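Sortase (Actinomyces oris, PDB 5UTT) probably acts as a transpeptidase of the class E sortase family, cleaving sorting signals of surface proteins and joining these proteins to the cell envelope. Local coordinates at residues V33-Y38 against G98-V103; N43-M48 against Y85-R90; Y110-T115 against R142-T147; T148-T153 against L161-H166. All coordinates share one frame; numbering follows the deposited sequence.

Contact 1: residues V33-Y38 against G98-V103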
# COMPACT_ATOMS: atom_id res chain seq x y z
N VAL A 33 4.46 3.54 -5.06
CA VAL A 33 5.79 3.26 -5.64
C VAL A 33 6.49 2.25 -4.73
O VAL A 33 6.65 2.46 -3.53
CB VAL A 33 6.62 4.54 -5.81
CG1 VAL A 33 8.02 4.20 -6.26
CG2 VAL A 33 5.97 5.51 -6.80
N VAL A 34 6.91 1.12 -5.30
CA VAL A 34 7.66 0.13 -4.54
C VAL A 34 9.02 -0.05 -5.23
O VAL A 34 9.08 -0.61 -6.35
CB VAL A 34 6.89 -1.19 -4.43
CG1 VAL A 34 7.72 -2.23 -3.68
CG2 VAL A 34 5.50 -0.97 -3.80
N PRO A 35 10.11 0.37 -4.60
CA PRO A 35 11.42 0.29 -5.31
C PRO A 35 11.85 -1.09 -5.82
O PRO A 35 12.49 -1.19 -6.88
CB PRO A 35 12.37 0.81 -4.25
CG PRO A 35 11.56 1.80 -3.50
CD PRO A 35 10.24 1.11 -3.32
N LYS A 36 11.45 -2.16 -5.15
CA LYS A 36 11.71 -3.51 -5.68
C LYS A 36 10.92 -3.91 -6.93
O LYS A 36 11.10 -5.02 -7.45
CB LYS A 36 11.46 -4.53 -4.61
CG LYS A 36 12.62 -4.57 -3.63
CD LYS A 36 12.67 -5.93 -2.99
CE LYS A 36 14.01 -6.22 -2.36
NZ LYS A 36 13.79 -7.36 -1.43
N TRP A 37 9.99 -3.08 -7.35
CA TRP A 37 9.19 -3.34 -8.52
C TRP A 37 9.66 -2.52 -9.72
O TRP A 37 9.08 -2.67 -10.84
CB TRP A 37 7.69 -3.10 -8.24
CG TRP A 37 7.08 -4.06 -7.26
CD1 TRP A 37 7.65 -5.21 -6.76
CD2 TRP A 37 5.78 -3.98 -6.66
NE1 TRP A 37 6.83 -5.81 -5.88
CE2 TRP A 37 5.67 -5.09 -5.78
CE3 TRP A 37 4.71 -3.08 -6.74
CZ2 TRP A 37 4.53 -5.34 -5.03
CZ3 TRP A 37 3.58 -3.33 -5.97
CH2 TRP A 37 3.52 -4.45 -5.12
N TYR A 38 10.71 -1.72 -9.55
CA TYR A 38 11.34 -1.06 -10.69
C TYR A 38 11.81 -2.17 -11.64
O TYR A 38 12.49 -3.11 -11.23
CB TYR A 38 12.47 -0.14 -10.31
CG TYR A 38 12.03 1.22 -9.83
CD1 TYR A 38 11.18 2.03 -10.59
CD2 TYR A 38 12.48 1.72 -8.61
CE1 TYR A 38 10.80 3.28 -10.16
CE2 TYR A 38 12.10 2.96 -8.17
CZ TYR A 38 11.28 3.75 -8.94
OH TYR A 38 10.95 4.98 -8.46
N GLY A 98 12.18 -4.66 5.84
CA GLY A 98 13.00 -3.49 5.54
C GLY A 98 12.85 -2.88 4.15
O GLY A 98 13.25 -1.74 3.91
N ASP A 99 12.21 -3.60 3.24
CA ASP A 99 11.93 -3.00 1.94
C ASP A 99 10.97 -1.82 2.05
O ASP A 99 10.03 -1.82 2.87
CB ASP A 99 11.36 -4.06 1.01
CG ASP A 99 12.38 -5.10 0.62
OD1 ASP A 99 13.60 -4.80 0.63
OD2 ASP A 99 11.98 -6.22 0.27
N GLU A 100 11.15 -0.83 1.18
CA GLU A 100 10.32 0.36 1.24
C GLU A 100 9.04 0.23 0.47
O GLU A 100 9.03 -0.31 -0.67
CB GLU A 100 11.08 1.55 0.66
CG GLU A 100 12.07 2.14 1.67
CD GLU A 100 12.86 3.32 1.16
OE1 GLU A 100 12.92 3.53 -0.06
OE2 GLU A 100 13.41 4.08 2.01
N ILE A 101 7.96 0.74 1.05
CA ILE A 101 6.67 0.92 0.34
C ILE A 101 6.35 2.42 0.40
O ILE A 101 6.26 3.01 1.50
CB ILE A 101 5.56 0.07 0.95
CG1 ILE A 101 5.90 -1.42 0.82
CG2 ILE A 101 4.20 0.37 0.35
CD1 ILE A 101 4.85 -2.32 1.41
N ILE A 102 6.22 3.05 -0.74
CA ILE A 102 6.21 4.52 -0.80
C ILE A 102 4.90 4.95 -1.41
O ILE A 102 4.53 4.44 -2.52
CB ILE A 102 7.40 5.10 -1.58
CG1 ILE A 102 8.72 4.63 -0.93
CG2 ILE A 102 7.30 6.63 -1.69
CD1 ILE A 102 9.96 5.04 -1.68
N VAL A 103 4.19 5.87 -0.72
CA VAL A 103 3.03 6.48 -1.31
C VAL A 103 3.28 7.94 -1.63
O VAL A 103 3.71 8.72 -0.79
CB VAL A 103 1.73 6.29 -0.49
CG1 VAL A 103 0.54 6.84 -1.27
CG2 VAL A 103 1.58 4.82 -0.12
O HOH W 1 10.81 -2.00 -2.18
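Val33 and Ile102 form an antiparallel hydrogen-bonded pair that joins strand 28-33 to strand 100-104, the first and last in order across the sheet, and so helps close the beta-barrel of the sortase fold. Val33 N donates to Ile102 O over 2.7 Å in an almost straight bond (172°), and Ile102 N returns a more bent bond of 2.9 Å to Val33 O. The two branched side chains share one face of the sheet, as suits beta-formers in a buried strand. Beyond the pair the first chain turns into a short 3-10 segment, 35-37, and side chains take over the contact. Pro35 lies at about a right angle to both Ile102 and Glu100: its CG meets Ile102 CD1 at 4.0 Å, while its CD sits 3.2 Å from Glu100 O. Proline suits this place, having no N-H to satisfy as the pairing ends. A water then bridges the widening gap, accepting from Lys36 N at 3.0 Å and donating to Glu100 O at 2.9 Å. The carboxylate of Glu100 turns elsewhere, to Ser182 OG. Lys36 has CG anti to its own carbonyl carbon (chi1 -77°), and from there the extended chain runs across the Asp99 carboxylate, CE coming within 3.3 Å of OD1. Gln96 N also bonds to Asp99 OD2, and Leu94 O takes a second bond from the ammonium group. The salt bridge itself meets the syn side of the carboxylate: Lys36 NZ stands 2.7 Å from Asp99 OD2, 24° out of the carboxylate plane.

Contact 2: residues N43-M48 against Y85-R90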
# COMPACT_ATOMS: atom_id res chain seq x y z
N ASN A 43 5.40 0.78 -12.11
CA ASN A 43 5.70 1.24 -10.74
C ASN A 43 5.17 2.66 -10.46
O ASN A 43 5.82 3.49 -9.81
CB ASN A 43 7.19 1.10 -10.45
CG ASN A 43 7.48 0.90 -8.97
OD1 ASN A 43 6.59 0.54 -8.20
ND2 ASN A 43 8.74 1.04 -8.59
N ASN A 44 3.94 2.91 -10.89
CA ASN A 44 3.33 4.19 -10.62
C ASN A 44 1.84 4.01 -10.47
O ASN A 44 1.04 4.74 -11.04
CB ASN A 44 3.70 5.24 -11.67
CG ASN A 44 3.17 4.93 -13.05
OD1 ASN A 44 2.86 3.80 -13.38
ND2 ASN A 44 3.02 5.97 -13.85
N MET A 45 1.51 3.03 -9.64
CA MET A 45 0.18 2.53 -9.55
C MET A 45 -0.71 3.49 -8.82
O MET A 45 -0.42 3.85 -7.64
CB MET A 45 0.24 1.18 -8.84
CG MET A 45 -1.06 0.42 -8.82
SD MET A 45 -0.81 -1.26 -8.20
CE MET A 45 -2.40 -2.05 -8.47
N PRO A 46 -1.79 3.94 -9.44
CA PRO A 46 -2.70 4.86 -8.70
C PRO A 46 -3.37 4.11 -7.55
O PRO A 46 -3.62 2.90 -7.66
CB PRO A 46 -3.75 5.27 -9.74
CG PRO A 46 -3.25 4.73 -11.02
CD PRO A 46 -2.34 3.60 -10.76
N ILE A 47 -3.58 4.83 -6.44
CA ILE A 47 -4.38 4.38 -5.36
C ILE A 47 -5.69 5.14 -5.32
O ILE A 47 -5.70 6.39 -5.22
CB ILE A 47 -3.67 4.57 -3.99
CG1 ILE A 47 -2.28 3.90 -4.01
CG2 ILE A 47 -4.53 3.96 -2.91
CD1 ILE A 47 -1.39 4.32 -2.81
N MET A 48 -6.79 4.41 -5.33
CA MET A 48 -8.14 5.02 -5.31
C MET A 48 -8.98 4.53 -4.15
O MET A 48 -8.76 3.42 -3.65
CB MET A 48 -8.87 4.78 -6.66
CG MET A 48 -8.22 5.47 -7.80
SD MET A 48 -8.93 4.82 -9.33
CE MET A 48 -7.74 5.42 -10.51
N TYR A 85 -2.24 -5.69 -16.06
CA TYR A 85 -1.16 -5.20 -16.92
C TYR A 85 -0.70 -3.80 -16.50
O TYR A 85 -1.50 -2.96 -16.07
CB TYR A 85 -1.60 -5.22 -18.40
CG TYR A 85 -0.57 -4.70 -19.38
CD1 TYR A 85 0.43 -5.53 -19.90
CD2 TYR A 85 -0.58 -3.36 -19.78
CE1 TYR A 85 1.38 -5.05 -20.79
CE2 TYR A 85 0.37 -2.87 -20.66
CZ TYR A 85 1.34 -3.71 -21.16
OH TYR A 85 2.28 -3.22 -22.04
N GLY A 86 0.59 -3.54 -16.62
CA GLY A 86 1.10 -2.21 -16.44
C GLY A 86 1.43 -2.04 -14.97
O GLY A 86 2.59 -1.86 -14.63
N ASN A 87 0.42 -2.18 -14.12
CA ASN A 87 0.59 -2.05 -12.66
C ASN A 87 -0.23 -3.12 -11.99
O ASN A 87 -1.39 -3.32 -12.32
CB ASN A 87 0.12 -0.69 -12.15
CG ASN A 87 1.12 0.41 -12.39
OD1 ASN A 87 2.29 0.32 -11.94
ND2 ASN A 87 0.68 1.50 -13.00
N SER A 88 0.35 -3.78 -10.99
CA SER A 88 -0.30 -4.86 -10.28
C SER A 88 0.50 -5.21 -9.02
O SER A 88 1.60 -4.74 -8.87
CB SER A 88 -0.30 -6.11 -11.10
OG SER A 88 1.02 -6.63 -11.20
N PHE A 89 -0.00 -6.13 -8.20
CA PHE A 89 0.77 -6.62 -7.02
C PHE A 89 1.42 -7.98 -7.37
O PHE A 89 1.61 -8.89 -6.54
CB PHE A 89 -0.14 -6.74 -5.77
CG PHE A 89 -0.57 -5.42 -5.15
CD1 PHE A 89 -0.23 -4.20 -5.71
CD2 PHE A 89 -1.33 -5.42 -3.99
CE1 PHE A 89 -0.60 -3.01 -5.10
CE2 PHE A 89 -1.71 -4.23 -3.40
CZ PHE A 89 -1.37 -3.03 -3.96
N ARG A 90 1.70 -8.19 -8.66
CA ARG A 90 2.21 -9.48 -9.11
C ARG A 90 3.35 -9.99 -8.27
O ARG A 90 3.41 -11.20 -7.96
CB ARG A 90 2.70 -9.34 -10.54
CG ARG A 90 3.17 -10.64 -11.15
CD ARG A 90 3.74 -10.35 -12.52
NE ARG A 90 3.96 -11.56 -13.27
CZ ARG A 90 4.55 -11.59 -14.46
NH1 ARG A 90 5.00 -10.47 -15.03
NH2 ARG A 90 4.71 -12.76 -15.08
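The side-chain amides of Asn44 and Asn87 meet with their planes 53° apart, and Asn44 OD1 lies at the edge of the Asn87 amide, in its plane. Asn87 ND2 donates to Asn44 OD1 over 3.2 Å in a nearly straight bond (171°), although it approaches tilted from the plane of the Asn44 carbonyl. The third flat group, the Phe89 ring, receives Met45 SD obliquely, in a Met-aromatic contact with the sulfur 3.6 Å from CE1 and 4.7 Å from the ring centroid. Between these two sites Met45 and Asn87 slide past each other in opposite directions, Met45 CG packing 3.7 Å from Asn87 CB. Met45 has CG anti to its backbone N (chi1 -172°), and its extended chain continues until CE lies 3.9 Å from Ser88 CA. An unbranched thioether can lie along the amide of Asn87 and still bring its sulfur to the Phe89 ring. The arrangement lays the loop 85-90 over the start of strand 45-49 of the barrel. Ser88 shapes the loop with an ST turn, its OG accepting from Arg90 N, and Phe89 continues inward to Ile78, Leu146 and Thr148. Asn87 OD1 in turn accepts from Asn44 N at 3.2 Å. One buried amide thus gives an N-H and takes an N-H from the same residue, consistent with the modelled placing of its oxygen and nitrogen, and ties loop 85-90 to the residues leading into strand 45-49 through uncharged amides.

Contact 3: residues Y110-T115 against R142-T147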
# COMPACT_ATOMS: atom_id res chain seq x y z
N TYR A 110 4.98 9.57 1.60
CA TYR A 110 4.92 8.73 2.79
C TYR A 110 5.74 7.48 2.57
O TYR A 110 5.48 6.70 1.63
CB TYR A 110 3.50 8.31 3.08
CG TYR A 110 2.53 9.43 3.36
CD1 TYR A 110 1.83 10.06 2.33
CD2 TYR A 110 2.23 9.82 4.66
CE1 TYR A 110 0.92 11.04 2.58
CE2 TYR A 110 1.32 10.82 4.91
CZ TYR A 110 0.65 11.42 3.88
OH TYR A 110 -0.24 12.41 4.12
N VAL A 111 6.73 7.28 3.45
CA VAL A 111 7.60 6.12 3.32
C VAL A 111 7.42 5.16 4.51
O VAL A 111 7.64 5.51 5.71
CB VAL A 111 9.10 6.48 3.14
CG1 VAL A 111 9.93 5.21 3.09
CG2 VAL A 111 9.38 7.37 1.93
N PHE A 112 7.04 3.93 4.15
CA PHE A 112 6.82 2.81 5.05
C PHE A 112 7.89 1.75 4.83
O PHE A 112 8.42 1.57 3.71
CB PHE A 112 5.42 2.20 4.86
CG PHE A 112 4.29 3.16 5.00
CD1 PHE A 112 3.93 4.03 3.95
CD2 PHE A 112 3.52 3.17 6.14
CE1 PHE A 112 2.86 4.90 4.10
CE2 PHE A 112 2.47 4.06 6.31
CZ PHE A 112 2.12 4.94 5.29
N LYS A 113 8.21 0.99 5.90
CA LYS A 113 9.15 -0.11 5.79
C LYS A 113 8.52 -1.44 6.20
O LYS A 113 7.85 -1.51 7.24
CB LYS A 113 10.36 0.17 6.69
CG LYS A 113 11.14 1.40 6.26
CD LYS A 113 11.97 1.14 5.04
CE LYS A 113 13.26 1.99 5.05
NZ LYS A 113 14.30 1.59 6.08
N VAL A 114 8.66 -2.45 5.32
CA VAL A 114 8.04 -3.75 5.52
C VAL A 114 8.47 -4.39 6.87
O VAL A 114 9.66 -4.40 7.21
CB VAL A 114 8.31 -4.72 4.36
CG1 VAL A 114 7.87 -6.12 4.71
CG2 VAL A 114 7.58 -4.24 3.12
N THR A 115 7.47 -4.84 7.63
CA THR A 115 7.67 -5.49 8.93
C THR A 115 7.52 -7.00 8.78
O THR A 115 8.03 -7.79 9.58
CB THR A 115 6.70 -4.96 10.00
OG1 THR A 115 5.35 -5.15 9.56
CG2 THR A 115 7.00 -3.52 10.30
N ARG A 142 1.53 3.95 12.60
CA ARG A 142 0.91 4.13 11.30
C ARG A 142 1.42 3.02 10.39
O ARG A 142 2.64 2.88 10.19
CB ARG A 142 1.31 5.49 10.77
CG ARG A 142 0.80 6.66 11.57
CD ARG A 142 1.50 7.94 11.15
NE ARG A 142 0.87 9.06 11.80
CZ ARG A 142 1.09 9.43 13.06
NH1 ARG A 142 1.99 8.79 13.82
NH2 ARG A 142 0.41 10.47 13.56
N TYR A 143 0.50 2.21 9.84
CA TYR A 143 0.86 1.13 8.92
C TYR A 143 0.22 1.34 7.57
O TYR A 143 -0.79 2.07 7.44
CB TYR A 143 0.38 -0.24 9.41
CG TYR A 143 1.26 -0.88 10.44
CD1 TYR A 143 2.25 -1.75 10.06
CD2 TYR A 143 1.14 -0.54 11.78
CE1 TYR A 143 3.08 -2.34 10.99
CE2 TYR A 143 1.96 -1.12 12.73
CZ TYR A 143 2.95 -2.01 12.32
OH TYR A 143 3.79 -2.61 13.20
N ILE A 144 0.82 0.68 6.59
CA ILE A 144 0.15 0.40 5.28
C ILE A 144 0.06 -1.12 5.18
O ILE A 144 0.95 -1.82 5.68
CB ILE A 144 0.85 1.07 4.06
CG1 ILE A 144 -0.02 0.98 2.77
CG2 ILE A 144 2.20 0.45 3.72
CD1 ILE A 144 0.48 1.73 1.58
N THR A 145 -0.98 -1.62 4.52
CA THR A 145 -1.14 -3.02 4.33
C THR A 145 -1.48 -3.21 2.86
O THR A 145 -2.37 -2.53 2.38
CB THR A 145 -2.25 -3.62 5.20
OG1 THR A 145 -1.88 -3.51 6.59
CG2 THR A 145 -2.42 -5.09 4.93
N LEU A 146 -0.75 -4.09 2.21
CA LEU A 146 -1.06 -4.47 0.80
C LEU A 146 -1.61 -5.86 0.80
O LEU A 146 -0.93 -6.77 1.36
CB LEU A 146 0.18 -4.40 -0.08
CG LEU A 146 0.53 -3.09 -0.82
CD1 LEU A 146 0.69 -1.95 0.12
CD2 LEU A 146 1.79 -3.26 -1.66
N THR A 147 -2.70 -6.09 0.05
CA THR A 147 -3.34 -7.38 -0.05
C THR A 147 -3.53 -7.78 -1.49
O THR A 147 -3.85 -6.94 -2.32
CB THR A 147 -4.73 -7.48 0.70
OG1 THR A 147 -5.81 -6.87 -0.02
CG2 THR A 147 -4.68 -6.76 2.06
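Phe112 and Ile144 are brought together by their first torsions. Phe112 CG is anti to its carbonyl carbon (chi1 -56°), and Ile144 CG1 is anti to its backbone N (chi1 -169°), which places CG2 between that N and the carbonyl carbon, beside the phenyl ring. Ile144 CB then stands 3.9 Å from the Phe112 ring centroid, almost on the ring normal, in a CH-pi contact over the centre of one face. CG2 covers the root of the ring, 3.7 Å from Phe112 CG. Backbone meets the CE2 side of the ring: Phe112 CE2 comes within 3.7 Å of Tyr143 C, and Arg142 O lies at the ring edge, 4.1 Å from CE2. A flat aromatic and a beta-branched aliphatic suit this buried site, since one offers a broad face and the other two carbons to lay on it. Toward the surface Thr115 OG1 meets the edge of the Tyr143 ring, in its plane and 3.9 Å from CE1; this hydroxyl also makes a weak hydrogen bond to His166 O. The strand axes approach to 7.7 Å at 69°; the strands are not neighbours in the sheet but meet through side chains across the inside of the sortase barrel. In order across the sheet strand 161-174 lies between them and supplies Ala167 beside Phe112, while Phe76 of strand 74-79 and Val103 of strand 100-104 pack against Ile144.

Contact 4: residues T148-T153 against L161-H166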
# COMPACT_ATOMS: atom_id res chain seq x y z
N THR A 148 -3.37 -9.06 -1.74
CA THR A 148 -3.66 -9.62 -3.06
C THR A 148 -3.90 -11.13 -2.94
O THR A 148 -3.73 -11.71 -1.88
CB THR A 148 -2.51 -9.29 -4.04
OG1 THR A 148 -2.93 -9.62 -5.38
CG2 THR A 148 -1.32 -10.07 -3.73
N CYS A 149 -4.23 -11.79 -4.05
CA CYS A 149 -4.49 -13.22 -4.08
C CYS A 149 -3.23 -14.03 -4.18
O CYS A 149 -2.27 -13.58 -4.77
CB CYS A 149 -5.40 -13.55 -5.29
SG CYS A 149 -7.08 -13.01 -4.98
N HIS A 150 -3.28 -15.25 -3.63
CA HIS A 150 -2.23 -16.23 -3.77
C HIS A 150 -2.87 -17.65 -3.65
O HIS A 150 -3.82 -17.88 -2.90
CB HIS A 150 -1.10 -16.00 -2.70
CG HIS A 150 0.17 -16.78 -2.94
ND1 HIS A 150 1.10 -16.43 -3.89
CD2 HIS A 150 0.67 -17.89 -2.34
CE1 HIS A 150 2.12 -17.25 -3.86
NE2 HIS A 150 1.88 -18.17 -2.94
N GLY A 151 -2.36 -18.61 -4.39
CA GLY A 151 -2.82 -20.00 -4.26
C GLY A 151 -1.92 -20.92 -3.44
O GLY A 151 -0.69 -20.91 -3.61
N SER A 152 -2.54 -21.74 -2.59
CA SER A 152 -1.81 -22.78 -1.82
C SER A 152 -1.04 -23.74 -2.72
O SER A 152 0.01 -24.27 -2.32
CB SER A 152 -2.77 -23.58 -0.95
OG SER A 152 -3.77 -24.17 -1.77
N THR A 153 -1.59 -24.04 -3.89
CA THR A 153 -0.87 -24.79 -4.90
C THR A 153 -0.38 -23.95 -6.07
O THR A 153 0.75 -24.12 -6.53
CB THR A 153 -1.73 -25.95 -5.45
OG1 THR A 153 -1.98 -26.89 -4.40
CG2 THR A 153 -0.98 -26.68 -6.60
N LEU A 161 -6.08 -18.24 -1.19
CA LEU A 161 -5.40 -17.55 -0.08
C LEU A 161 -5.17 -16.08 -0.45
O LEU A 161 -5.40 -15.66 -1.56
CB LEU A 161 -4.07 -18.22 0.24
CG LEU A 161 -4.06 -19.64 0.82
CD1 LEU A 161 -2.65 -20.14 1.15
CD2 LEU A 161 -4.98 -19.70 2.01
N ARG A 162 -4.69 -15.31 0.53
CA ARG A 162 -4.35 -13.91 0.29
C ARG A 162 -2.95 -13.62 0.83
O ARG A 162 -2.67 -13.88 2.00
CB ARG A 162 -5.39 -12.96 0.95
CG ARG A 162 -6.84 -13.21 0.55
CD ARG A 162 -7.05 -12.81 -0.90
NE ARG A 162 -8.47 -12.84 -1.29
CZ ARG A 162 -9.03 -13.90 -1.83
NH1 ARG A 162 -8.30 -15.02 -1.99
NH2 ARG A 162 -10.32 -13.87 -2.20
N TRP A 163 -2.09 -13.06 -0.01
CA TRP A 163 -0.77 -12.61 0.41
C TRP A 163 -0.87 -11.18 0.94
O TRP A 163 -1.31 -10.25 0.25
CB TRP A 163 0.23 -12.71 -0.74
CG TRP A 163 1.64 -12.53 -0.31
CD1 TRP A 163 2.24 -11.39 0.20
CD2 TRP A 163 2.68 -13.48 -0.48
NE1 TRP A 163 3.59 -11.61 0.39
CE2 TRP A 163 3.87 -12.90 -0.00
CE3 TRP A 163 2.72 -14.80 -0.94
CZ2 TRP A 163 5.06 -13.60 -0.00
CZ3 TRP A 163 3.89 -15.48 -0.93
CH2 TRP A 163 5.05 -14.88 -0.48
N ILE A 164 -0.42 -10.99 2.18
CA ILE A 164 -0.56 -9.73 2.90
C ILE A 164 0.83 -9.21 3.25
O ILE A 164 1.64 -9.94 3.76
CB ILE A 164 -1.28 -9.91 4.24
CG1 ILE A 164 -2.55 -10.75 4.09
CG2 ILE A 164 -1.55 -8.54 4.91
CD1 ILE A 164 -3.58 -10.11 3.20
N VAL A 165 1.09 -7.94 2.94
CA VAL A 165 2.34 -7.29 3.38
C VAL A 165 2.03 -6.13 4.31
O VAL A 165 1.26 -5.25 3.96
CB VAL A 165 3.22 -6.79 2.20
CG1 VAL A 165 4.46 -6.00 2.66
CG2 VAL A 165 3.66 -7.96 1.38
N HIS A 166 2.68 -6.12 5.46
CA HIS A 166 2.58 -4.98 6.39
C HIS A 166 3.86 -4.12 6.39
O HIS A 166 4.96 -4.65 6.38
CB HIS A 166 2.35 -5.49 7.83
CG HIS A 166 1.02 -6.13 8.04
ND1 HIS A 166 0.87 -7.40 8.57
CD2 HIS A 166 -0.22 -5.72 7.71
CE1 HIS A 166 -0.42 -7.70 8.61
NE2 HIS A 166 -1.09 -6.70 8.08
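Cys149 SG rests over one face of the Arg162 guanidinium, offset toward its rim and 3.8 Å from NH1. Arg162 is bent at its second torsion (chi2 -70°), which puts CD 3.6 Å from Thr148 O; a long, flexible arginine can fold back like this and turn a flat face to the sulfur while NH1 reaches Leu161 O. Next along the chains, on the face that carries Thr148, His150, Leu161 and Trp163, the edge of Trp163 points at the face of His150: CE3 lies over the centre of the imidazole, 3.7 Å from ND1, with the ring planes at 70°. Both side chains have CG anti to the backbone N and point the same way, a T-shaped pair. The frame is the antiparallel hairpin of strands 142-150 and 161-174. Cys149 ends a Thr-Leu-Thr-Thr-Cys run that matches the sortase signature, and Arg162 faces it from the next strand, consistent with the family's catalytic cysteine and arginine. Hydrogen-bonded pairs flank them: Thr148 O takes Trp163 N at 2.8 Å, and His150 O takes Leu161 N at 2.9 Å. Leu161 O is gripped from opposite faces of its carbonyl plane, by His150 N at 3.0 Å and by Arg162 NH1, also at 3.0 Å; the second bond helps hold the guanidinium with its face to the sulfur. Asn159 O also accepts from NH1. Farther out, Arg82 NH2 bonds to His150 ND1 and Cys149 O, and His117 stacks on Trp163.

All four contacts reach one curled sheet. Contacts 1 and 2 have centres 12 Å apart, contact 2 nested in the chain loop closed by contact 1, and Asn43 ND2 reaches Val34 O at 2.8 Å. Contact 1 leads into contact 3, 10 Å away, where Ile101 N meets Phe112 O at 2.8 Å between neighbouring strands. Contacts 3 and 4 share strand 142-150, with centres 16 Å apart: its first part, 142-147, packs across the barrel, and its end carries the probable active site at Cys149 and Arg162. Phe89 of contact 2 links the loop 85-90 to that strand, its CB lying 3.9 Å from Thr148 CB, next to Cys149.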